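Protein YciF (Escherichia coli, PDB 2GS4) is a stress protein of the ferritin-like superfamily that forms homodimers and probably binds metal in a rubrerythrin-like helical bundle, though its exact role is not established. Local coordinates at residues T5-F10 and E125-R130; L13-Y18 and L68-M73; E21-R26 and A77-I82; D59-S64 and R130-L135; A105-E110 and I148-L153. One frame throughout, in Å; residues are numbered along the deposited sequence.

How the interactions relate
The five contacts tie together a ferritin-like bundle of helices 6-33, 38-63, 95-126 and 130-159, with helix 76-89 set in the long connection between the second and third. Interactions 1, 2 and 4 cluster at one end, their centres 11 to 13 Å apart and touching through Leu-68, Val-62 and Ala-133. Interactions 1, 2 and 3 follow one another along helix 6-33. Interaction 3 lies nearest the middle and touches interaction 5 through Leu-24, Leu-81 and Val-109, while interaction 5 sits about 29 Å from interaction 1, centre to centre, across the chain's centre. The contacts thus join the bundle end and the 38-63 to 76-89 connection to the central packing, and interactions 1, 3 and 5 also reach the second subunit.

Interaction 1. Residues T5-F10 and E125-R130; sequences TIEDVF and EQLGYR
A Schellman motif at the turn between two long helices of the ferritin-like bundle sets Leu-127 and Tyr-129 against Ile-6, Glu-7 and Phe-10 at the start of helix 6-33. That start is itself closed by a capping box between Thr-5 and Asp-8, while Gly-128 makes the turn with positive phi. Leu-127 forks over the helix. Its CD2 presses on Ile-6 CG2 at 3.4 Å, tighter than usual for two carbons, and its CD1 lies 3.6 Å from Phe-10 CB. The CB of Leu-127 also lies over the centre of one face of the Tyr-129 ring. Tyr-129 then turns an edge toward Phe-10 in an offset edge-to-face pair, with ring centroids 6.0 Å apart and planes at 66°. Ile-6 packs in addition on Gln-126 of the second subunit, which brings this end of the bundle to the dimer interface. The polar link is made by Glu-7, whose bent chain meets the tyrosine at about a right angle. Asn-67 ND2 is also hydrogen-bonded to the Tyr-129 hydroxyl. Tyr-129 OH donates to Glu-7 OE2 over 2.7 Å, on the anti side of the carboxylate and 25° out of its plane.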
# COMPACT_ATOMS: atom_id res chain seq x y z
N THR A 5 -20.82 5.14 -0.88
CA THR A 5 -20.89 6.22 0.09
C THR A 5 -19.55 6.34 0.81
O THR A 5 -18.71 5.44 0.72
CB THR A 5 -21.98 5.98 1.15
OG1 THR A 5 -21.58 4.91 2.01
CG2 THR A 5 -23.29 5.60 0.47
N ILE A 6 -19.35 7.46 1.50
CA ILE A 6 -18.13 7.73 2.24
C ILE A 6 -17.99 6.62 3.27
O ILE A 6 -16.91 6.14 3.60
CB ILE A 6 -18.24 9.09 2.96
CG1 ILE A 6 -18.38 10.20 1.91
CG2 ILE A 6 -17.04 9.32 3.87
CD1 ILE A 6 -17.34 10.15 0.81
N GLU A 7 -19.15 6.21 3.75
CA GLU A 7 -19.29 5.16 4.74
C GLU A 7 -18.72 3.84 4.21
O GLU A 7 -17.97 3.16 4.92
CB GLU A 7 -20.77 5.03 5.09
CG GLU A 7 -21.04 5.00 6.57
CD GLU A 7 -20.25 3.91 7.23
OE1 GLU A 7 -20.17 2.81 6.64
OE2 GLU A 7 -19.71 4.14 8.33
N ASP A 8 -19.06 3.48 2.97
CA ASP A 8 -18.54 2.24 2.39
C ASP A 8 -17.02 2.33 2.27
O ASP A 8 -16.30 1.37 2.54
CB ASP A 8 -19.09 1.96 0.99
CG ASP A 8 -20.59 1.72 0.96
OD1 ASP A 8 -21.13 1.07 1.88
OD2 ASP A 8 -21.23 2.18 -0.01
N VAL A 9 -16.52 3.50 1.84
CA VAL A 9 -15.08 3.70 1.69
C VAL A 9 -14.43 3.56 3.06
O VAL A 9 -13.39 2.91 3.19
CB VAL A 9 -14.74 5.12 1.14
CG1 VAL A 9 -13.22 5.33 1.15
CG2 VAL A 9 -15.26 5.27 -0.28
N PHE A 10 -15.03 4.17 4.07
CA PHE A 10 -14.49 4.09 5.42
C PHE A 10 -14.45 2.66 5.94
O PHE A 10 -13.42 2.23 6.47
CB PHE A 10 -15.30 4.97 6.38
CG PHE A 10 -14.80 4.93 7.81
CD1 PHE A 10 -15.51 4.24 8.79
CD2 PHE A 10 -13.62 5.57 8.17
CE1 PHE A 10 -15.04 4.18 10.11
CE2 PHE A 10 -13.14 5.52 9.48
CZ PHE A 10 -13.86 4.82 10.45
N GLU A 125 -13.98 11.52 11.14
CA GLU A 125 -14.39 12.86 11.55
C GLU A 125 -15.45 13.43 10.64
O GLU A 125 -16.46 13.98 11.10
CB GLU A 125 -13.19 13.80 11.55
CG GLU A 125 -12.67 14.10 12.93
CD GLU A 125 -11.52 15.08 12.92
OE1 GLU A 125 -10.46 14.74 12.36
OE2 GLU A 125 -11.67 16.19 13.47
N GLN A 126 -15.23 13.29 9.34
CA GLN A 126 -16.16 13.80 8.34
C GLN A 126 -17.48 13.04 8.30
O GLN A 126 -18.46 13.55 7.75
CB GLN A 126 -15.48 13.80 6.97
CG GLN A 126 -14.47 14.92 6.82
CD GLN A 126 -15.14 16.26 6.54
OE1 GLN A 126 -15.52 16.55 5.41
NE2 GLN A 126 -15.30 17.07 7.58
N LEU A 127 -17.53 11.84 8.87
CA LEU A 127 -18.77 11.07 8.88
C LEU A 127 -19.53 11.30 10.18
O LEU A 127 -20.61 10.74 10.39
CB LEU A 127 -18.48 9.58 8.69
CG LEU A 127 -18.07 9.12 7.28
CD1 LEU A 127 -17.32 7.80 7.36
CD2 LEU A 127 -19.30 8.99 6.40
N GLY A 128 -18.97 12.12 11.05
CA GLY A 128 -19.62 12.41 12.32
C GLY A 128 -19.40 11.35 13.39
O GLY A 128 -20.16 11.30 14.36
N TYR A 129 -18.40 10.50 13.20
CA TYR A 129 -18.09 9.46 14.20
C TYR A 129 -17.03 10.01 15.13
O TYR A 129 -15.84 9.71 14.99
CB TYR A 129 -17.57 8.18 13.54
CG TYR A 129 -18.49 7.58 12.51
CD1 TYR A 129 -19.84 7.92 12.49
CD2 TYR A 129 -18.01 6.70 11.55
CE1 TYR A 129 -20.69 7.41 11.53
CE2 TYR A 129 -18.86 6.18 10.58
CZ TYR A 129 -20.20 6.54 10.57
OH TYR A 129 -21.05 6.05 9.60
N ARG A 130 -17.47 10.81 16.10
CA ARG A 130 -16.61 11.45 17.07
C ARG A 130 -15.66 10.52 17.84
O ARG A 130 -14.45 10.72 17.83
CB ARG A 130 -17.47 12.23 18.07
CG ARG A 130 -16.72 13.15 19.00
CD ARG A 130 -17.49 13.35 20.29
NE ARG A 130 -17.58 12.11 21.06
CZ ARG A 130 -18.68 11.38 21.20
NH1 ARG A 130 -19.81 11.75 20.62
NH2 ARG A 130 -18.64 10.26 21.91

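Interaction 2. Residues L13-Y18 and L68-M73; sequences LLSDTY and LKIKRM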
# COMPACT_ATOMS: atom_id res chain seq x y z
N LEU A 13 -11.64 0.73 4.04
CA LEU A 13 -10.29 1.07 4.51
C LEU A 13 -10.00 0.60 5.93
O LEU A 13 -8.87 0.22 6.24
CB LEU A 13 -10.07 2.58 4.40
CG LEU A 13 -9.94 3.16 2.99
CD1 LEU A 13 -9.91 4.68 3.06
CD2 LEU A 13 -8.67 2.64 2.32
N LEU A 14 -11.00 0.63 6.80
CA LEU A 14 -10.83 0.19 8.18
C LEU A 14 -10.60 -1.32 8.22
O LEU A 14 -9.77 -1.81 8.98
CB LEU A 14 -12.07 0.55 9.01
CG LEU A 14 -11.96 0.23 10.50
CD1 LEU A 14 -11.00 1.19 11.16
CD2 LEU A 14 -13.34 0.33 11.15
N SER A 15 -11.35 -2.03 7.39
CA SER A 15 -11.26 -3.49 7.30
C SER A 15 -9.90 -3.89 6.74
O SER A 15 -9.33 -4.92 7.15
CB SER A 15 -12.36 -4.04 6.39
OG SER A 15 -13.65 -3.82 6.95
N ASP A 16 -9.38 -3.08 5.82
CA ASP A 16 -8.08 -3.35 5.22
C ASP A 16 -7.03 -3.13 6.31
O ASP A 16 -6.12 -3.94 6.49
CB ASP A 16 -7.83 -2.38 4.06
CG ASP A 16 -7.21 -3.06 2.85
OD1 ASP A 16 -6.78 -2.34 1.92
OD2 ASP A 16 -7.16 -4.30 2.82
N THR A 17 -7.19 -2.04 7.06
CA THR A 17 -6.24 -1.75 8.13
C THR A 17 -6.28 -2.84 9.21
O THR A 17 -5.24 -3.21 9.75
CB THR A 17 -6.51 -0.35 8.73
OG1 THR A 17 -6.06 0.65 7.80
CG2 THR A 17 -5.80 -0.16 10.05
N TYR A 18 -7.47 -3.38 9.49
CA TYR A 18 -7.60 -4.46 10.47
C TYR A 18 -6.71 -5.60 9.99
O TYR A 18 -5.93 -6.16 10.75
CB TYR A 18 -9.05 -4.95 10.56
CG TYR A 18 -9.34 -5.90 11.70
CD1 TYR A 18 -9.58 -5.42 12.99
CD2 TYR A 18 -9.38 -7.28 11.50
CE1 TYR A 18 -9.85 -6.29 14.05
CE2 TYR A 18 -9.65 -8.17 12.55
CZ TYR A 18 -9.89 -7.66 13.82
OH TYR A 18 -10.17 -8.51 14.87
N LEU A 68 -21.20 0.10 11.66
CA LEU A 68 -19.86 -0.41 11.37
C LEU A 68 -19.69 -1.92 11.56
O LEU A 68 -20.36 -2.53 12.40
CB LEU A 68 -18.83 0.37 12.20
CG LEU A 68 -18.85 1.89 11.99
CD1 LEU A 68 -17.76 2.57 12.80
CD2 LEU A 68 -18.67 2.19 10.51
N LYS A 69 -18.82 -2.52 10.76
CA LYS A 69 -18.52 -3.96 10.81
C LYS A 69 -17.11 -4.07 10.23
O LYS A 69 -16.57 -3.07 9.77
CB LYS A 69 -19.49 -4.76 9.93
CG LYS A 69 -19.48 -6.29 10.18
CD LYS A 69 -20.27 -7.07 9.13
CE LYS A 69 -19.42 -7.45 7.92
NZ LYS A 69 -18.72 -8.77 8.07
N ILE A 70 -16.48 -5.24 10.29
CA ILE A 70 -15.16 -5.41 9.68
C ILE A 70 -15.43 -6.45 8.61
O ILE A 70 -15.92 -7.53 8.92
CB ILE A 70 -14.09 -5.99 10.64
CG1 ILE A 70 -13.69 -4.96 11.70
CG2 ILE A 70 -12.85 -6.40 9.85
CD1 ILE A 70 -13.09 -3.69 11.12
N LYS A 71 -15.13 -6.14 7.36
CA LYS A 71 -15.34 -7.11 6.31
C LYS A 71 -14.02 -7.88 6.14
O LYS A 71 -12.94 -7.30 6.20
CB LYS A 71 -15.78 -6.41 5.01
CG LYS A 71 -17.19 -5.78 5.11
CD LYS A 71 -17.62 -5.04 3.84
CE LYS A 71 -19.14 -4.81 3.81
NZ LYS A 71 -19.90 -6.09 3.62
N ARG A 72 -14.12 -9.20 5.98
CA ARG A 72 -12.95 -10.07 5.83
C ARG A 72 -12.22 -9.84 4.52
O ARG A 72 -12.84 -9.83 3.45
CB ARG A 72 -13.40 -11.53 5.92
CG ARG A 72 -12.31 -12.58 6.12
CD ARG A 72 -12.98 -13.92 6.44
NE ARG A 72 -12.05 -15.00 6.76
CZ ARG A 72 -12.25 -15.87 7.74
NH1 ARG A 72 -13.34 -15.78 8.49
NH2 ARG A 72 -11.37 -16.85 7.96
N MSE A 73 -10.91 -9.63 4.59
CA MSE A 73 -10.11 -9.41 3.40
C MSE A 73 -8.63 -9.43 3.76
O MSE A 73 -8.27 -9.32 4.92
CB MSE A 73 -10.47 -8.06 2.74
CG MSE A 73 -10.34 -6.84 3.67
SE MSE A 73 -10.63 -5.10 2.84
CE MSE A 73 -12.57 -5.06 2.84
O HOH W 1 -10.30 -7.33 7.33
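Ile-70, Ser-15 and Met-73 carry the contact by which the long connection of this ferritin-like fold, leading from helix 38-63 to helix 76-89, is strapped across helix 6-33. Ile-70 spreads its two branches over the helix surface. Its CD1 meets Leu-14 CD2 at 4.0 Å, and its CG2 lies 3.9 Å from CD2 of the Tyr-18 ring; both partners cross it at about a right angle. Ser-15 points at segment 68-73, and its OG accepts a nearly straight bond from Lys-71 N, 2.8 Å long with an N-H...O angle of 163°. The same hydroxyl is hydrogen-bonded to Ile-11 O one turn back. An alanine in place of Ser-15 would probably leave the Lys-71 amide without this acceptor and let the connection shift on the helix. Met-73, a selenomethionine, has CG in the crowded position between backbone N and carbonyl carbon (chi1 56°). Its SE lies 3.6 Å from Asp-16 OD2, and the bend at chi3 turns CE to 3.7 Å from Ser-15 CB. A water bridges the two backbones, donating to Ser-15 O at 2.6 Å and to Lys-71 O at 2.9 Å.

Interaction 3. Residues E21-R26 and A77-I82; sequences EKQLTR and AMEGLI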
# COMPACT_ATOMS: atom_id res chain seq x y z
N GLU A 21 -2.91 -4.81 10.42
CA GLU A 21 -2.44 -4.93 11.80
C GLU A 21 -2.27 -6.41 12.16
O GLU A 21 -1.31 -6.79 12.83
CB GLU A 21 -3.43 -4.25 12.75
CG GLU A 21 -3.60 -2.75 12.50
CD GLU A 21 -2.38 -1.93 12.93
OE1 GLU A 21 -1.26 -2.48 12.95
OE2 GLU A 21 -2.55 -0.73 13.23
N LYS A 22 -3.22 -7.21 11.69
CA LYS A 22 -3.24 -8.66 11.92
C LYS A 22 -1.94 -9.26 11.37
O LYS A 22 -1.24 -10.00 12.05
CB LYS A 22 -4.43 -9.27 11.18
CG LYS A 22 -5.15 -10.37 11.92
CD LYS A 22 -6.12 -9.82 12.95
CE LYS A 22 -6.71 -10.95 13.77
NZ LYS A 22 -7.37 -10.46 15.01
N GLN A 23 -1.63 -8.92 10.13
CA GLN A 23 -0.42 -9.41 9.48
C GLN A 23 0.78 -8.81 10.18
O GLN A 23 1.79 -9.50 10.39
CB GLN A 23 -0.39 -8.99 8.00
CG GLN A 23 -1.61 -9.41 7.20
CD GLN A 23 -1.52 -8.95 5.75
OE1 GLN A 23 -0.53 -9.20 5.07
NE2 GLN A 23 -2.56 -8.29 5.27
N LEU A 24 0.70 -7.54 10.57
CA LEU A 24 1.83 -6.92 11.23
C LEU A 24 2.24 -7.67 12.51
O LEU A 24 3.44 -7.82 12.77
CB LEU A 24 1.55 -5.44 11.52
CG LEU A 24 2.78 -4.53 11.63
CD1 LEU A 24 3.74 -4.77 10.46
CD2 LEU A 24 2.34 -3.07 11.64
N THR A 25 1.27 -8.18 13.28
CA THR A 25 1.59 -8.92 14.52
C THR A 25 2.60 -10.04 14.29
O THR A 25 3.58 -10.16 15.02
CB THR A 25 0.33 -9.53 15.20
OG1 THR A 25 -0.32 -10.43 14.29
CG2 THR A 25 -0.65 -8.44 15.63
N ARG A 26 2.35 -10.87 13.27
CA ARG A 26 3.27 -11.96 12.95
C ARG A 26 4.62 -11.39 12.51
O ARG A 26 5.67 -11.79 13.01
CB ARG A 26 2.71 -12.84 11.81
CG ARG A 26 1.55 -13.79 12.18
CD ARG A 26 0.18 -13.30 11.68
NE ARG A 26 0.01 -13.37 10.22
CZ ARG A 26 -1.14 -13.15 9.59
NH1 ARG A 26 -2.23 -12.85 10.29
NH2 ARG A 26 -1.20 -13.22 8.27
N ALA A 77 -1.34 -4.56 0.26
CA ALA A 77 -0.30 -3.57 0.47
C ALA A 77 0.59 -3.99 1.64
O ALA A 77 1.81 -4.04 1.51
CB ALA A 77 -0.91 -2.20 0.73
N MSE A 78 -0.01 -4.30 2.79
CA MSE A 78 0.80 -4.70 3.94
C MSE A 78 1.58 -5.98 3.67
O MSE A 78 2.71 -6.13 4.11
CB MSE A 78 -0.06 -4.90 5.19
CG MSE A 78 0.79 -5.32 6.40
SE MSE A 78 2.14 -4.02 6.84
CE MSE A 78 1.00 -2.75 7.76
N GLU A 79 0.95 -6.91 2.95
CA GLU A 79 1.56 -8.18 2.61
C GLU A 79 2.87 -7.91 1.86
O GLU A 79 3.90 -8.52 2.15
CB GLU A 79 0.57 -8.99 1.74
CG GLU A 79 1.01 -10.36 1.28
CD GLU A 79 -0.07 -11.01 0.41
OE1 GLU A 79 -0.72 -11.97 0.86
OE2 GLU A 79 -0.26 -10.54 -0.74
N GLY A 80 2.83 -6.97 0.92
CA GLY A 80 4.03 -6.64 0.17
C GLY A 80 5.10 -6.00 1.05
O GLY A 80 6.28 -6.31 0.92
N LEU A 81 4.68 -5.10 1.94
CA LEU A 81 5.62 -4.42 2.83
C LEU A 81 6.28 -5.41 3.79
O LEU A 81 7.45 -5.24 4.16
CB LEU A 81 4.89 -3.31 3.61
CG LEU A 81 4.38 -2.17 2.72
CD1 LEU A 81 3.55 -1.17 3.52
CD2 LEU A 81 5.56 -1.48 2.07
N ILE A 82 5.53 -6.44 4.16
CA ILE A 82 6.05 -7.46 5.06
C ILE A 82 7.01 -8.37 4.28
O ILE A 82 8.03 -8.80 4.81
CB ILE A 82 4.86 -8.20 5.72
CG1 ILE A 82 4.29 -7.30 6.83
CG2 ILE A 82 5.30 -9.56 6.26
CD1 ILE A 82 3.00 -7.76 7.47
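Gln-23 starts with CG anti to its own carbonyl carbon (chi1 -55°) and runs on extended toward helix 76-89, whereas Met-78, a selenomethionine, has CG anti to the backbone N (chi1 -180°) and then bends twice. The two chains meet near their bases, Gln-23 CB to Met-78 CG, and part from there. Beyond the bends, the end of Met-78 turns to Leu-24, which it crosses at about a right angle: SE is 4.0 Å from Leu-24 CD1, and CE is 4.1 Å from Leu-24 CD2. Leu-24 in turn leans on Val-109 of helix 95-126. Ile-82 reaches across one turn later, its CD1 lying 3.6 Å from Gln-23 CB and equally close to the carbonyl oxygen of that residue. The short helical segments run nearly parallel, 18° apart, with axes 9.6 Å from each other. At the polar end of Gln-23, OE1 rests 3.4 Å from Glu-79 CA and makes no hydrogen bond to the Glu-79 amide, while NE2 is bonded to Ser-19 OG and to Cys-75 O. Glu-79 has salt bridges to Lys-74 of its own chain and to Lys-108 of the second subunit. Between the segments themselves, then, cohesion comes from apolar and van der Waals contact, and a directional bond of the glutamine goes to the backbone oxygen of Cys-75, just ahead of the second helix.

Interaction 4. Residues D59-S64 and R130-L135; sequences DQVVES and RKAAKL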
# COMPACT_ATOMS: atom_id res chain seq x y z
N ASP A 59 -11.57 -2.59 17.42
CA ASP A 59 -12.82 -3.23 17.84
C ASP A 59 -13.70 -2.15 18.47
O ASP A 59 -14.92 -2.14 18.29
CB ASP A 59 -12.58 -4.33 18.87
CG ASP A 59 -11.73 -5.46 18.33
OD1 ASP A 59 -11.84 -5.78 17.13
OD2 ASP A 59 -10.97 -6.05 19.12
N GLN A 60 -13.05 -1.24 19.20
CA GLN A 60 -13.73 -0.13 19.86
C GLN A 60 -14.35 0.80 18.82
O GLN A 60 -15.47 1.29 19.01
CB GLN A 60 -12.76 0.67 20.73
CG GLN A 60 -12.36 0.04 22.07
CD GLN A 60 -11.50 0.97 22.91
OE1 GLN A 60 -11.98 1.60 23.86
NE2 GLN A 60 -10.23 1.09 22.55
N VAL A 61 -13.62 1.07 17.74
CA VAL A 61 -14.11 1.95 16.68
C VAL A 61 -15.36 1.36 16.07
O VAL A 61 -16.35 2.06 15.83
CB VAL A 61 -13.07 2.13 15.54
CG1 VAL A 61 -13.76 2.68 14.29
CG2 VAL A 61 -11.96 3.07 15.97
N VAL A 62 -15.30 0.06 15.80
CA VAL A 62 -16.40 -0.65 15.19
C VAL A 62 -17.64 -0.61 16.09
O VAL A 62 -18.75 -0.35 15.62
CB VAL A 62 -15.98 -2.09 14.89
CG1 VAL A 62 -17.17 -2.94 14.52
CG2 VAL A 62 -14.98 -2.08 13.73
N GLU A 63 -17.44 -0.84 17.39
CA GLU A 63 -18.55 -0.83 18.35
C GLU A 63 -19.12 0.58 18.60
O GLU A 63 -20.25 0.72 19.05
CB GLU A 63 -18.09 -1.44 19.69
CG GLU A 63 -17.86 -2.96 19.65
CD GLU A 63 -16.87 -3.41 20.71
OE1 GLU A 63 -16.38 -2.55 21.48
OE2 GLU A 63 -16.58 -4.63 20.79
N SER A 64 -18.33 1.62 18.31
CA SER A 64 -18.77 3.00 18.52
C SER A 64 -19.89 3.43 17.58
O SER A 64 -20.52 4.47 17.80
CB SER A 64 -17.60 3.97 18.38
OG SER A 64 -17.30 4.19 17.01
N ARG A 130 -17.47 10.81 16.10
CA ARG A 130 -16.61 11.45 17.07
C ARG A 130 -15.66 10.52 17.84
O ARG A 130 -14.45 10.72 17.83
CB ARG A 130 -17.47 12.23 18.07
CG ARG A 130 -16.72 13.15 19.00
CD ARG A 130 -17.49 13.35 20.29
NE ARG A 130 -17.58 12.11 21.06
CZ ARG A 130 -18.68 11.38 21.20
NH1 ARG A 130 -19.81 11.75 20.62
NH2 ARG A 130 -18.64 10.26 21.91
N LYS A 131 -16.21 9.51 18.50
CA LYS A 131 -15.40 8.58 19.28
C LYS A 131 -14.39 7.86 18.40
O LYS A 131 -13.26 7.61 18.81
CB LYS A 131 -16.29 7.57 20.00
CG LYS A 131 -15.52 6.58 20.85
CD LYS A 131 -16.44 5.83 21.79
CE LYS A 131 -15.63 4.86 22.63
NZ LYS A 131 -14.52 5.57 23.33
N ALA A 132 -14.81 7.51 17.19
CA ALA A 132 -13.92 6.82 16.27
C ALA A 132 -12.74 7.73 15.91
O ALA A 132 -11.59 7.31 16.01
CB ALA A 132 -14.67 6.40 15.01
N ALA A 133 -13.02 8.97 15.53
CA ALA A 133 -11.95 9.90 15.16
C ALA A 133 -10.91 10.04 16.27
O ALA A 133 -9.71 10.05 16.01
CB ALA A 133 -12.52 11.27 14.82
N LYS A 134 -11.38 10.16 17.51
CA LYS A 134 -10.50 10.31 18.65
C LYS A 134 -9.61 9.08 18.79
O LYS A 134 -8.41 9.20 19.04
CB LYS A 134 -11.32 10.51 19.93
CG LYS A 134 -12.52 11.44 19.78
CD LYS A 134 -12.12 12.88 19.42
CE LYS A 134 -12.20 13.15 17.92
NZ LYS A 134 -13.57 13.01 17.35
N LEU A 135 -10.20 7.91 18.64
CA LEU A 135 -9.46 6.66 18.75
C LEU A 135 -8.44 6.52 17.65
O LEU A 135 -7.30 6.14 17.89
CB LEU A 135 -10.42 5.48 18.71
CG LEU A 135 -11.36 5.43 19.90
CD1 LEU A 135 -12.39 4.34 19.67
CD2 LEU A 135 -10.56 5.19 21.17
O HOH W 2 -17.66 7.07 16.58
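Helix 59-63 and helix 130-135 lie antiparallel at 165°, with their axes 8.9 Å apart, and the backbones come closest where Val-61 CA is 4.9 Å from Ala-132 CA. The small side chain of Ala-132 permits this approach: its CB touches Val-61 CG1 at 3.9 Å. One turn further on, Leu-135 slides past Val-61 in the opposite direction, and Leu-135 CD1 rests against both Gln-60 CB (3.8 Å) and Val-61 CG2 (3.9 Å). Nearer the solvent, the aliphatic part of Lys-131 runs beside Ser-64, with CD 4.1 Å from Ser-64 CB. Ser-64 OG is held between its own backbone N and carbonyl carbon (chi1 78°) and donates back to Val-61 O over 2.6 Å. It also accepts a bond of 2.9 Å from a water, and that water accepts one of equal length from Ala-132 N. In this way an amide in the first turn of helix 130-159, where no preceding turn can supply a carbonyl, is linked to Ser-64 through the water although no direct hydrogen bond joins the two segments. Val-61 packs further on Leu-14, and Ala-132 on Ala-124, which places the pair against the other two long helices. Close antiparallel packing of the second and fourth long helices around small and branched apolar residues is in keeping with the four-helix bundle of the ferritin-like fold.

Interaction 5. Residues A105-E110 and I148-L153; sequences AAQKVE and IKLTDL
Gln-107 and Leu-150 slide past each other in opposite directions where helices 95-126 and 130-159 pack antiparallel in the ferritin-like bundle, their local axes at 161° and 9.9 Å apart. The flank of the glutamine supplies the apolar touch, with its CG 3.9 Å from Leu-150 CB. Leu-150 points at the opposite helix and buries CD1 there, 3.6 Å from Ala-106 CB. Glu-110 comes to the same methyl at about a right angle and lays its CG 3.9 Å away. Glu-110 OE1 lies close to Glu-143 OE2, and the Glu-110 side chain touches His-47, a grouping reminiscent of the paired carboxylates in rubrerythrin-type metal sites. Ala-106 also rests on Phe-44, so helix 38-63 also meets this packing. At the outer margin, Gln-107 is extended beyond CG and brings its amide to Thr-151, the two side chains crossing at about a right angle. An alanine at Gln-107 would probably leave the Thr-151 hydroxyl without this acceptor and open a gap beside Leu-150 CB. Thr-151 OG1 donates to Gln-107 OE1 over 3.2 Å, nearly along the C=O axis, with a C=O...donor angle of 163°.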
# COMPACT_ATOMS: atom_id res chain seq x y z
N ALA A 105 13.10 -0.82 6.39
CA ALA A 105 11.92 -1.57 5.99
C ALA A 105 10.79 -1.25 6.97
O ALA A 105 9.65 -1.05 6.56
CB ALA A 105 12.22 -3.06 5.98
N ALA A 106 11.12 -1.20 8.25
CA ALA A 106 10.13 -0.91 9.28
C ALA A 106 9.57 0.51 9.14
O ALA A 106 8.40 0.76 9.46
CB ALA A 106 10.73 -1.09 10.68
N GLN A 107 10.40 1.44 8.66
CA GLN A 107 9.95 2.81 8.47
C GLN A 107 8.99 2.89 7.28
O GLN A 107 8.13 3.78 7.22
CB GLN A 107 11.15 3.74 8.24
CG GLN A 107 12.04 3.94 9.46
CD GLN A 107 13.27 4.78 9.14
OE1 GLN A 107 13.52 5.81 9.77
NE2 GLN A 107 14.04 4.34 8.16
N LYS A 108 9.13 1.96 6.33
CA LYS A 108 8.24 1.92 5.17
C LYS A 108 6.87 1.45 5.67
O LYS A 108 5.84 1.96 5.23
CB LYS A 108 8.77 0.94 4.11
CG LYS A 108 9.99 1.44 3.31
CD LYS A 108 9.62 2.64 2.45
CE LYS A 108 10.78 3.07 1.56
NZ LYS A 108 10.37 4.17 0.64
N VAL A 109 6.89 0.47 6.57
CA VAL A 109 5.66 -0.04 7.15
C VAL A 109 5.00 1.12 7.90
O VAL A 109 3.79 1.31 7.82
CB VAL A 109 5.94 -1.25 8.10
CG1 VAL A 109 4.75 -1.48 9.05
CG2 VAL A 109 6.18 -2.51 7.29
N GLU A 110 5.80 1.94 8.58
CA GLU A 110 5.24 3.07 9.30
C GLU A 110 4.71 4.16 8.37
O GLU A 110 3.69 4.79 8.66
CB GLU A 110 6.25 3.67 10.29
CG GLU A 110 6.55 2.75 11.48
CD GLU A 110 5.30 2.13 12.09
OE1 GLU A 110 4.42 2.87 12.56
OE2 GLU A 110 5.21 0.88 12.08
N ILE A 148 9.38 7.85 14.97
CA ILE A 148 10.46 8.69 15.48
C ILE A 148 11.50 7.84 16.21
O ILE A 148 12.70 8.10 16.11
CB ILE A 148 9.92 9.79 16.43
CG1 ILE A 148 9.23 10.88 15.60
CG2 ILE A 148 11.07 10.41 17.25
CD1 ILE A 148 8.21 11.71 16.36
N LYS A 149 11.04 6.82 16.93
CA LYS A 149 11.96 5.95 17.64
C LYS A 149 12.80 5.17 16.62
O LYS A 149 13.99 4.97 16.84
CB LYS A 149 11.17 4.99 18.55
CG LYS A 149 12.00 3.88 19.19
CD LYS A 149 13.31 4.38 19.80
CE LYS A 149 13.09 5.17 21.08
NZ LYS A 149 12.16 6.31 20.90
N LEU A 150 12.19 4.76 15.52
CA LEU A 150 12.91 4.03 14.47
C LEU A 150 13.98 4.92 13.85
O LEU A 150 15.05 4.45 13.48
CB LEU A 150 11.94 3.54 13.38
CG LEU A 150 11.16 2.25 13.62
CD1 LEU A 150 10.21 1.98 12.45
CD2 LEU A 150 12.13 1.09 13.78
N THR A 151 13.68 6.21 13.74
CA THR A 151 14.65 7.14 13.17
C THR A 151 15.83 7.34 14.12
O THR A 151 16.97 7.44 13.69
CB THR A 151 14.01 8.51 12.87
OG1 THR A 151 13.24 8.42 11.66
CG2 THR A 151 15.09 9.57 12.71
N ASP A 152 15.54 7.41 15.42
CA ASP A 152 16.59 7.58 16.42
C ASP A 152 17.51 6.37 16.31
O ASP A 152 18.72 6.47 16.44
CB ASP A 152 16.00 7.65 17.82
CG ASP A 152 15.13 8.87 18.03
OD1 ASP A 152 14.24 8.83 18.91
OD2 ASP A 152 15.33 9.89 17.33
N LEU A 153 16.90 5.21 16.07
CA LEU A 153 17.66 3.98 15.95
C LEU A 153 18.49 3.96 14.68
O LEU A 153 19.63 3.51 14.68
CB LEU A 153 16.72 2.77 16.01
CG LEU A 153 16.08 2.66 17.40
CD1 LEU A 153 15.05 1.55 17.42
CD2 LEU A 153 17.17 2.42 18.44